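Local coordinates for putative cell wall hydrolase phosphatase-associated protein (Clostridioides difficile, PDB 7CFL), which is an autolysin whose NlpC/P60-type catalytic domain, the piece described here, probably cleaves cell-wall peptides as a cysteine endopeptidase, at residues V71-D85 with I122-R136. Residues are numbered along the deposited sequence; the frame is centred on the assembly and turned at random.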
ATOM      1  N   VAL A  71       9.879  -9.791   0.793  1.00 25.72           N
ATOM      2  CA  VAL A  71      10.977  -8.784   0.909  1.00 22.36           C
ATOM      3  C   VAL A  71      11.203  -8.478   2.393  1.00 23.57           C
ATOM      4  O   VAL A  71      10.209  -8.248   3.114  1.00 23.10           O
ATOM      5  CB  VAL A  71      10.619  -7.514   0.114  1.00 25.75           C
ATOM      6  CG1 VAL A  71      11.683  -6.432   0.270  1.00 24.76           C
ATOM      7  CG2 VAL A  71      10.339  -7.818  -1.361  1.00 25.42           C
ATOM      8  N   ASN A  72      12.459  -8.519   2.866  1.00 24.61           N
ATOM      9  CA  ASN A  72      12.777  -8.032   4.236  1.00 24.45           C
ATOM     10  C   ASN A  72      12.593  -6.509   4.280  1.00 21.78           C
ATOM     11  O   ASN A  72      12.965  -5.847   3.324  1.00 23.58           O
ATOM     12  CB  ASN A  72      14.202  -8.403   4.666  1.00 28.72           C
ATOM     13  CG  ASN A  72      14.341  -9.862   5.029  1.00 30.23           C
ATOM     14  OD1 ASN A  72      15.148 -10.575   4.434  1.00 45.36           O
ATOM     15  ND2 ASN A  72      13.555 -10.315   5.990  1.00 39.14           N
ATOM     16  N   ARG A  73      12.228  -5.969   5.438  1.00 27.07           N
ATOM     17  CA  ARG A  73      11.994  -4.507   5.605  0.60 24.65           C
ATOM     18  C   ARG A  73      13.291  -3.744   5.270  1.00 23.42           C
ATOM     19  O   ARG A  73      13.191  -2.666   4.763  1.00 24.76           O
ATOM     20  CB  ARG A  73      11.476  -4.207   7.015  1.00 30.27           C
ATOM     21  CG  ARG A  73      11.251  -2.726   7.303  1.00 29.43           C
ATOM     22  CD  ARG A  73      10.670  -2.505   8.685  1.00 33.63           C
ATOM     23  NE  ARG A  73      10.612  -1.102   9.063  1.00 35.66           N
ATOM     24  CZ  ARG A  73       9.914  -0.613  10.092  1.00 36.84           C
ATOM     25  NH1 ARG A  73       9.213  -1.415  10.885  1.00 37.23           N
ATOM     26  NH2 ARG A  73       9.905   0.694  10.311  1.00 35.85           N
ATOM     27  N   GLY A  74      14.499  -4.269   5.575  1.00 28.36           N
ATOM     28  CA  GLY A  74      15.748  -3.570   5.209  1.00 27.13           C
ATOM     29  C   GLY A  74      16.058  -3.536   3.705  1.00 28.23           C
ATOM     30  O   GLY A  74      16.937  -2.739   3.308  1.00 31.62           O
ATOM     31  N   ASP A  75      15.391  -4.357   2.885  1.00 25.66           N
ATOM     32  CA  ASP A  75      15.624  -4.540   1.421  1.00 24.31           C
ATOM     33  C   ASP A  75      14.488  -3.910   0.598  1.00 23.71           C
ATOM     34  O   ASP A  75      14.426  -4.189  -0.618  1.00 24.63           O
ATOM     35  CB  ASP A  75      15.700  -6.028   1.070  1.00 28.15           C
ATOM     36  CG  ASP A  75      16.211  -6.345  -0.334  1.00 41.04           C
ATOM     37  OD1 ASP A  75      15.445  -7.045  -1.096  1.00 35.69           O
ATOM     38  OD2 ASP A  75      17.370  -5.912  -0.660  1.00 36.08           O
ATOM     39  N   LEU A  76      13.611  -3.106   1.197  1.00 24.59           N
ATOM     40  CA  LEU A  76      12.484  -2.468   0.443  1.00 19.95           C
ATOM     41  C   LEU A  76      13.022  -1.647  -0.728  1.00 22.04           C
ATOM     42  O   LEU A  76      14.010  -0.898  -0.547  1.00 24.44           O
ATOM     43  CB  LEU A  76      11.682  -1.589   1.389  1.00 19.49           C
ATOM     44  CG  LEU A  76      10.731  -2.337   2.317  1.00 24.23           C
ATOM     45  CD1 LEU A  76      10.150  -1.407   3.373  1.00 25.56           C
ATOM     46  CD2 LEU A  76       9.600  -2.966   1.519  1.00 25.03           C
ATOM     47  N   ARG A  77      12.328  -1.744  -1.866  1.00 26.42           N
ATOM     48  CA  ARG A  77      12.608  -1.033  -3.135  1.00 24.93           C
ATOM     49  C   ARG A  77      11.322  -0.299  -3.518  1.00 22.28           C
ATOM     50  O   ARG A  77      10.257  -0.795  -3.106  1.00 20.74           O
ATOM     51  CB  ARG A  77      12.927  -1.995  -4.286  1.00 25.35           C
ATOM     52  CG  ARG A  77      14.307  -2.632  -4.234  1.00 36.04           C
ATOM     53  CD  ARG A  77      14.449  -3.433  -5.515  1.00 41.68           C
ATOM     54  NE  ARG A  77      15.418  -4.509  -5.434  1.00 48.51           N
ATOM     55  CZ  ARG A  77      15.601  -5.423  -6.385  1.00 58.35           C
ATOM     56  NH1 ARG A  77      16.518  -6.363  -6.226  1.00 60.03           N
ATOM     57  NH2 ARG A  77      14.868  -5.404  -7.490  1.00 65.33           N
ATOM     58  N   SER A  78      11.441   0.814  -4.236  1.00 22.12           N
ATOM     59  CA  SER A  78      10.305   1.518  -4.898  1.00 22.24           C
ATOM     60  C   SER A  78       9.389   0.494  -5.554  1.00 24.91           C
ATOM     61  O   SER A  78       9.900  -0.371  -6.290  1.00 21.52           O
ATOM     62  CB  SER A  78      10.842   2.465  -5.914  1.00 28.95           C
ATOM     63  OG  SER A  78      11.762   3.334  -5.297  1.00 41.50           O
ATOM     64  N   GLY A  79       8.090   0.567  -5.283  1.00 23.10           N
ATOM     65  CA  GLY A  79       7.095  -0.297  -5.940  1.00 24.99           C
ATOM     66  C   GLY A  79       6.758  -1.536  -5.127  1.00 22.10           C
ATOM     67  O   GLY A  79       5.797  -2.216  -5.471  1.00 24.44           O
ATOM     68  N   ASP A  80       7.520  -1.868  -4.091  1.00 20.39           N
ATOM     69  CA  ASP A  80       7.166  -2.970  -3.173  1.00 18.60           C
ATOM     70  C   ASP A  80       5.881  -2.608  -2.422  1.00 18.13           C
ATOM     71  O   ASP A  80       5.674  -1.472  -2.114  1.00 20.39           O
ATOM     72  CB  ASP A  80       8.297  -3.291  -2.185  1.00 20.25           C
ATOM     73  CG  ASP A  80       9.530  -3.850  -2.839  1.00 21.90           C
ATOM     74  OD1 ASP A  80       9.418  -4.371  -3.976  1.00 20.33           O
ATOM     75  OD2 ASP A  80      10.581  -3.830  -2.141  1.00 22.82           O
ATOM     76  N   LEU A  81       5.065  -3.595  -2.122  1.00 19.13           N
ATOM     77  CA  LEU A  81       3.898  -3.447  -1.243  1.00 21.55           C
ATOM     78  C   LEU A  81       4.345  -3.664   0.194  1.00 20.17           C
ATOM     79  O   LEU A  81       5.091  -4.635   0.446  1.00 21.52           O
ATOM     80  CB  LEU A  81       2.809  -4.447  -1.664  1.00 20.50           C
ATOM     81  CG  LEU A  81       2.301  -4.276  -3.088  1.00 24.70           C
ATOM     82  CD1 LEU A  81       1.232  -5.298  -3.418  1.00 25.16           C
ATOM     83  CD2 LEU A  81       1.769  -2.878  -3.315  1.00 24.33           C
ATOM     84  N   VAL A  82       3.893  -2.798   1.105  1.00 19.09           N
ATOM     85  CA  VAL A  82       4.234  -2.906   2.547  0.60 18.70           C
ATOM     86  C   VAL A  82       2.929  -3.114   3.304  1.00 21.20           C
ATOM     87  O   VAL A  82       1.929  -2.462   2.943  1.00 22.16           O
ATOM     88  CB  VAL A  82       5.023  -1.678   3.039  1.00 21.85           C
ATOM     89  CG1 VAL A  82       6.475  -1.745   2.577  1.00 27.71           C
ATOM     90  CG2 VAL A  82       4.335  -0.363   2.679  1.00 24.72           C
ATOM     91  N   PHE A  83       2.902  -4.031   4.257  1.00 18.66           N
ATOM     92  CA  PHE A  83       1.669  -4.502   4.952  1.00 19.97           C
ATOM     93  C   PHE A  83       1.751  -4.212   6.464  1.00 22.17           C
ATOM     94  O   PHE A  83       2.787  -4.323   7.139  1.00 23.30           O
ATOM     95  CB  PHE A  83       1.442  -5.987   4.677  1.00 22.12           C
ATOM     96  CG  PHE A  83       1.312  -6.294   3.214  1.00 19.40           C
ATOM     97  CD1 PHE A  83       0.091  -6.027   2.585  1.00 20.29           C
ATOM     98  CD2 PHE A  83       2.388  -6.651   2.410  1.00 20.36           C
ATOM     99  CE1 PHE A  83      -0.057  -6.220   1.225  1.00 21.52           C
ATOM    100  CE2 PHE A  83       2.231  -6.851   1.044  1.00 22.90           C
ATOM    101  CZ  PHE A  83       1.009  -6.603   0.447  1.00 20.00           C
ATOM    102  N   PHE A  84       0.617  -3.888   7.062  1.00 21.92           N
ATOM    103  CA  PHE A  84       0.478  -3.519   8.489  1.00 22.05           C
ATOM    104  C   PHE A  84      -0.735  -4.200   9.108  1.00 27.30           C
ATOM    105  O   PHE A  84      -1.690  -4.535   8.386  1.00 23.75           O
ATOM    106  CB  PHE A  84       0.380  -2.008   8.657  1.00 24.09           C
ATOM    107  CG  PHE A  84       1.464  -1.258   7.935  1.00 24.87           C
ATOM    108  CD1 PHE A  84       2.630  -0.879   8.590  1.00 26.03           C
ATOM    109  CD2 PHE A  84       1.356  -1.034   6.574  1.00 25.19           C
ATOM    110  CE1 PHE A  84       3.616  -0.197   7.895  1.00 25.61           C
ATOM    111  CE2 PHE A  84       2.344  -0.361   5.886  1.00 26.19           C
ATOM    112  CZ  PHE A  84       3.481   0.037   6.544  1.00 28.09           C
ATOM    113  N   ASP A  85      -0.694  -4.376  10.422  1.00 32.85           N
ATOM    114  CA  ASP A  85      -1.847  -4.876  11.217  1.00 34.78           C
ATOM    115  C   ASP A  85      -2.560  -3.688  11.894  1.00 35.70           C
ATOM    116  O   ASP A  85      -2.174  -2.532  11.649  1.00 38.65           O
ATOM    117  CB  ASP A  85      -1.392  -5.990  12.171  1.00 33.21           C
ATOM    118  CG  ASP A  85      -0.361  -5.592  13.209  1.00 39.14           C
ATOM    119  OD1 ASP A  85       0.372  -6.492  13.671  1.00 46.60           O
ATOM    120  OD2 ASP A  85      -0.293  -4.397  13.541  1.00 39.67           O
ATOM    121  N   ILE A 122       6.797   4.726   6.958  1.00 26.80           N
ATOM    122  CA  ILE A 122       6.680   3.414   7.664  1.00 25.04           C
ATOM    123  C   ILE A 122       7.538   3.424   8.950  1.00 27.56           C
ATOM    124  O   ILE A 122       7.306   2.535   9.783  1.00 31.39           O
ATOM    125  CB  ILE A 122       7.018   2.257   6.698  1.00 25.53           C
ATOM    126  CG1 ILE A 122       8.524   2.103   6.468  1.00 25.99           C
ATOM    127  CG2 ILE A 122       6.239   2.400   5.385  1.00 26.21           C
ATOM    128  CD1 ILE A 122       8.885   0.976   5.550  1.00 28.58           C
ATOM    129  N   ASN A 123       8.453   4.391   9.133  1.00 28.81           N
ATOM    130  CA  ASN A 123       9.357   4.474  10.311  1.00 33.17           C
ATOM    131  C   ASN A 123       8.741   5.361  11.394  1.00 32.95           C
ATOM    132  O   ASN A 123       9.296   5.386  12.519  1.00 32.50           O
ATOM    133  CB  ASN A 123      10.762   4.960   9.947  1.00 33.58           C
ATOM    134  CG  ASN A 123      11.434   4.061   8.935  1.00 33.89           C
ATOM    135  OD1 ASN A 123      11.499   2.848   9.135  1.00 37.27           O
ATOM    136  ND2 ASN A 123      11.960   4.650   7.866  1.00 42.03           N
ATOM    137  N   SER A 124       7.639   6.050  11.096  1.00 30.25           N
ATOM    138  CA  SER A 124       6.896   6.869  12.083  1.00 32.61           C
ATOM    139  C   SER A 124       6.436   5.941  13.212  1.00 35.14           C
ATOM    140  O   SER A 124       6.219   4.740  12.944  1.00 39.24           O
ATOM    141  CB  SER A 124       5.736   7.578  11.450  1.00 32.09           C
ATOM    142  OG  SER A 124       4.702   6.646  11.219  1.00 36.64           O
ATOM    143  N   SER A 125       6.290   6.473  14.423  1.00 40.38           N
ATOM    144  CA  SER A 125       5.889   5.698  15.626  1.00 44.32           C
ATOM    145  C   SER A 125       4.616   4.901  15.318  1.00 48.86           C
ATOM    146  O   SER A 125       4.576   3.708  15.684  1.00 56.85           O
ATOM    147  CB  SER A 125       5.730   6.579  16.843  1.00 53.66           C
ATOM    148  OG  SER A 125       4.694   7.535  16.666  1.00 55.58           O
ATOM    149  N   TYR A 126       3.647   5.510  14.625  1.00 41.95           N
ATOM    150  CA  TYR A 126       2.333   4.884  14.337  1.00 45.91           C
ATOM    151  C   TYR A 126       2.515   3.616  13.489  1.00 43.78           C
ATOM    152  O   TYR A 126       2.059   2.537  13.940  1.00 56.61           O
ATOM    153  CB  TYR A 126       1.353   5.868  13.690  1.00 48.72           C
ATOM    154  CG  TYR A 126      -0.040   5.314  13.500  1.00 63.30           C
ATOM    155  CD1 TYR A 126      -0.641   4.527  14.477  1.00 61.17           C
ATOM    156  CD2 TYR A 126      -0.773   5.583  12.350  1.00 64.36           C
ATOM    157  CE1 TYR A 126      -1.916   4.014  14.315  1.00 59.92           C
ATOM    158  CE2 TYR A 126      -2.056   5.078  12.172  1.00 62.65           C
ATOM    159  CZ  TYR A 126      -2.626   4.291  13.159  1.00 65.02           C
ATOM    160  OH  TYR A 126      -3.883   3.786  13.001  1.00 67.62           O
ATOM    161  N   TYR A 127       3.160   3.710  12.323  1.00 28.59           N
ATOM    162  CA  TYR A 127       3.245   2.567  11.369  1.00 28.45           C
ATOM    163  C   TYR A 127       4.294   1.531  11.810  1.00 32.72           C
ATOM    164  O   TYR A 127       4.022   0.333  11.645  1.00 33.81           O
ATOM    165  CB  TYR A 127       3.438   3.046   9.931  1.00 31.93           C
ATOM    166  CG  TYR A 127       2.250   3.822   9.411  1.00 27.15           C
ATOM    167  CD1 TYR A 127       1.097   3.194   8.963  1.00 32.65           C
ATOM    168  CD2 TYR A 127       2.276   5.200   9.397  1.00 26.23           C
ATOM    169  CE1 TYR A 127       0.013   3.921   8.497  1.00 31.10           C
ATOM    170  CE2 TYR A 127       1.199   5.946   8.942  1.00 32.91           C
ATOM    171  CZ  TYR A 127       0.059   5.304   8.498  1.00 34.92           C
ATOM    172  OH  TYR A 127      -1.009   6.039   8.061  1.00 42.04           O
ATOM    173  N   SER A 128       5.436   1.950  12.351  1.00 32.68           N
ATOM    174  CA  SER A 128       6.610   1.052  12.518  1.00 31.97           C
ATOM    175  C   SER A 128       6.240  -0.210  13.326  1.00 32.11           C
ATOM    176  O   SER A 128       6.575  -1.331  12.884  1.00 32.44           O
ATOM    177  CB  SER A 128       7.780   1.776  13.129  1.00 35.87           C
ATOM    178  OG  SER A 128       8.949   0.979  13.019  1.00 38.53           O
ATOM    179  N   SER A 129       5.553  -0.065  14.462  1.00 30.32           N
ATOM    180  CA  SER A 129       5.177  -1.202  15.352  1.00 38.72           C
ATOM    181  C   SER A 129       4.128  -2.124  14.692  1.00 32.52           C
ATOM    182  O   SER A 129       4.030  -3.296  15.100  1.00 36.67           O
ATOM    183  CB  SER A 129       4.725  -0.701  16.711  1.00 40.61           C
ATOM    184  OG  SER A 129       3.473  -0.034  16.631  1.00 42.97           O
ATOM    185  N   ARG A 130       3.378  -1.634  13.696  1.00 29.97           N
ATOM    186  CA  ARG A 130       2.291  -2.394  13.019  1.00 29.08           C
ATOM    187  C   ARG A 130       2.801  -3.097  11.750  1.00 29.45           C
ATOM    188  O   ARG A 130       2.056  -3.943  11.195  1.00 27.94           O
ATOM    189  CB  ARG A 130       1.142  -1.441  12.682  1.00 29.55           C
ATOM    190  CG  ARG A 130       0.477  -0.819  13.900  1.00 31.98           C
ATOM    191  CD  ARG A 130      -0.338   0.406  13.535  1.00 41.30           C
ATOM    192  NE  ARG A 130      -1.421   0.039  12.647  1.00 44.12           N
ATOM    193  CZ  ARG A 130      -1.843   0.738  11.589  1.00 57.70           C
ATOM    194  NH1 ARG A 130      -1.258   1.876  11.235  1.00 62.07           N
ATOM    195  NH2 ARG A 130      -2.855   0.279  10.869  1.00 60.84           N
ATOM    196  N   TYR A 131       4.031  -2.809  11.318  1.00 27.66           N
ATOM    197  CA  TYR A 131       4.647  -3.425  10.113  1.00 28.96           C
ATOM    198  C   TYR A 131       4.613  -4.950  10.243  1.00 26.78           C
ATOM    199  O   TYR A 131       5.091  -5.490  11.284  1.00 26.51           O
ATOM    200  CB  TYR A 131       6.073  -2.920   9.904  1.00 26.86           C
ATOM    201  CG  TYR A 131       6.764  -3.487   8.697  1.00 25.88           C
ATOM    202  CD1 TYR A 131       6.858  -2.756   7.523  1.00 24.59           C
ATOM    203  CD2 TYR A 131       7.354  -4.749   8.722  1.00 26.81           C
ATOM    204  CE1 TYR A 131       7.446  -3.279   6.389  1.00 25.56           C
ATOM    205  CE2 TYR A 131       7.934  -5.289   7.587  1.00 24.19           C
ATOM    206  CZ  TYR A 131       8.010  -4.544   6.425  1.00 25.82           C
ATOM    207  OH  TYR A 131       8.614  -5.045   5.307  1.00 25.38           O
ATOM    208  N   VAL A 132       4.123  -5.629   9.197  1.00 25.74           N
ATOM    209  CA  VAL A 132       4.036  -7.122   9.160  1.00 27.44           C
ATOM    210  C   VAL A 132       5.085  -7.679   8.197  1.00 23.30           C
ATOM    211  O   VAL A 132       5.955  -8.463   8.658  1.00 26.20           O
ATOM    212  CB  VAL A 132       2.627  -7.638   8.836  1.00 29.09           C
ATOM    213  CG1 VAL A 132       2.630  -9.160   8.655  1.00 31.36           C
ATOM    214  CG2 VAL A 132       1.641  -7.216   9.918  1.00 29.25           C
ATOM    215  N   ASN A 133       4.995  -7.342   6.923  1.00 22.91           N
ATOM    216  CA  ASN A 133       5.794  -7.931   5.829  1.00 21.58           C
ATOM    217  C   ASN A 133       5.719  -7.033   4.595  1.00 23.45           C
ATOM    218  O   ASN A 133       5.037  -5.969   4.613  1.00 21.77           O
ATOM    219  CB  ASN A 133       5.382  -9.372   5.516  1.00 22.03           C
ATOM    220  CG  ASN A 133       4.096  -9.548   4.731  1.00 23.61           C
ATOM    221  OD1 ASN A 133       3.260  -8.651   4.680  1.00 26.63           O
ATOM    222  ND2 ASN A 133       3.940 -10.720   4.143  1.00 27.26           N
ATOM    223  N   ALA A 134       6.386  -7.476   3.542  1.00 20.87           N
ATOM    224  CA  ALA A 134       6.459  -6.761   2.269  1.00 22.03           C
ATOM    225  C   ALA A 134       6.482  -7.781   1.144  1.00 19.75           C
ATOM    226  O   ALA A 134       6.930  -8.915   1.371  1.00 20.93           O
ATOM    227  CB  ALA A 134       7.651  -5.864   2.288  1.00 21.27           C
ATOM    228  N   ARG A 135       6.033  -7.373  -0.036  1.00 18.92           N
ATOM    229  CA  ARG A 135       6.006  -8.210  -1.249  1.00 19.93           C
ATOM    230  C   ARG A 135       6.429  -7.388  -2.470  1.00 22.07           C
ATOM    231  O   ARG A 135       6.024  -6.196  -2.590  1.00 22.15           O
ATOM    232  CB  ARG A 135       4.610  -8.781  -1.482  1.00 22.03           C
ATOM    233  CG  ARG A 135       4.133  -9.748  -0.420  1.00 19.25           C
ATOM    234  CD  ARG A 135       4.830 -11.079  -0.521  1.00 22.68           C
ATOM    235  NE  ARG A 135       4.307 -11.973   0.489  1.00 24.64           N
ATOM    236  CZ  ARG A 135       4.760 -13.211   0.722  1.00 25.56           C
ATOM    237  NH1 ARG A 135       5.691 -13.751  -0.043  1.00 22.39           N
ATOM    238  NH2 ARG A 135       4.211 -13.935   1.674  1.00 24.90           N
ATOM    239  N   ARG A 136       7.232  -8.021  -3.327  1.00 19.71           N
ATOM    240  CA  ARG A 136       7.705  -7.494  -4.624  1.00 21.16           C
ATOM    241  C   ARG A 136       6.854  -8.161  -5.708  1.00 22.19           C
ATOM    242  O   ARG A 136       6.792  -9.407  -5.749  1.00 21.26           O
ATOM    243  CB  ARG A 136       9.207  -7.733  -4.784  1.00 22.26           C
ATOM    244  CG  ARG A 136       9.777  -7.064  -6.022  1.00 21.89           C
ATOM    245  CD  ARG A 136      11.289  -7.018  -5.899  1.00 23.38           C
ATOM    246  NE  ARG A 136      11.589  -6.194  -4.741  1.00 24.21           N
ATOM    247  CZ  ARG A 136      12.634  -6.348  -3.924  1.00 23.68           C
ATOM    248  NH1 ARG A 136      13.506  -7.323  -4.105  1.00 30.71           N
ATOM    249  NH2 ARG A 136      12.785  -5.536  -2.901  1.00 23.08           N
TER
HETATM  250  O   HOH W   1       9.209  -7.759   5.527  1.00 29.06           O
HETATM  251  O   HOH W   2      12.117   0.739   7.525  1.00 38.14           O
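Arg136 grips Asp80 side-on: its NE bonds to Asp80 OD1 and its NH2 to Asp80 OD2, each at 2.9 Å, nearly in the guanidinium plane and on syn lone pairs. The bend at chi3 (-63°) of Arg136 brings the edge of its guanidinium alongside the carboxylate. Asp80 OD2 also accepts from Arg77 N, which helps fix the carboxylate. Val71 CG2 covers one face of the Arg136 guanidinium, and that of Arg77 stacks on the other, planes 11° apart; the carboxylates of Asp80 and Asp75 probably ease this like-charge pairing.

Arg73, extended from CG to NE, runs over the face of the Tyr131 ring in the opposite direction to that side chain, its CD 3.8 Å from the ring centroid, a CH-pi contact. The long aliphatic stem suits the ring, while Arg73 NH2 reaches Asn123 OD1 (2.9 Å) and Ser128 OG (2.9 Å). One water links Tyr131 OH to Val71 O.

Phe84 suits its place by offering a flat face: the edges of Tyr127 and, offset, Tyr131 point toward it (Tyr131 planes at 89°), while Ile122 CG2 meets the ring's rim. Small Ala134 suits a tight spot, its CB 3.6 Å from Leu76 CD2.

Backbone bonds such as Leu81 N to Arg135 O (2.8 Å) join antiparallel strands 81-84 and 131-136. In the six-stranded sheet, 131-136 lies between 69-71 and 81-84, which pairs onward with 96-102; Met106 of strand 105-110 packs against Val82 and Phe84.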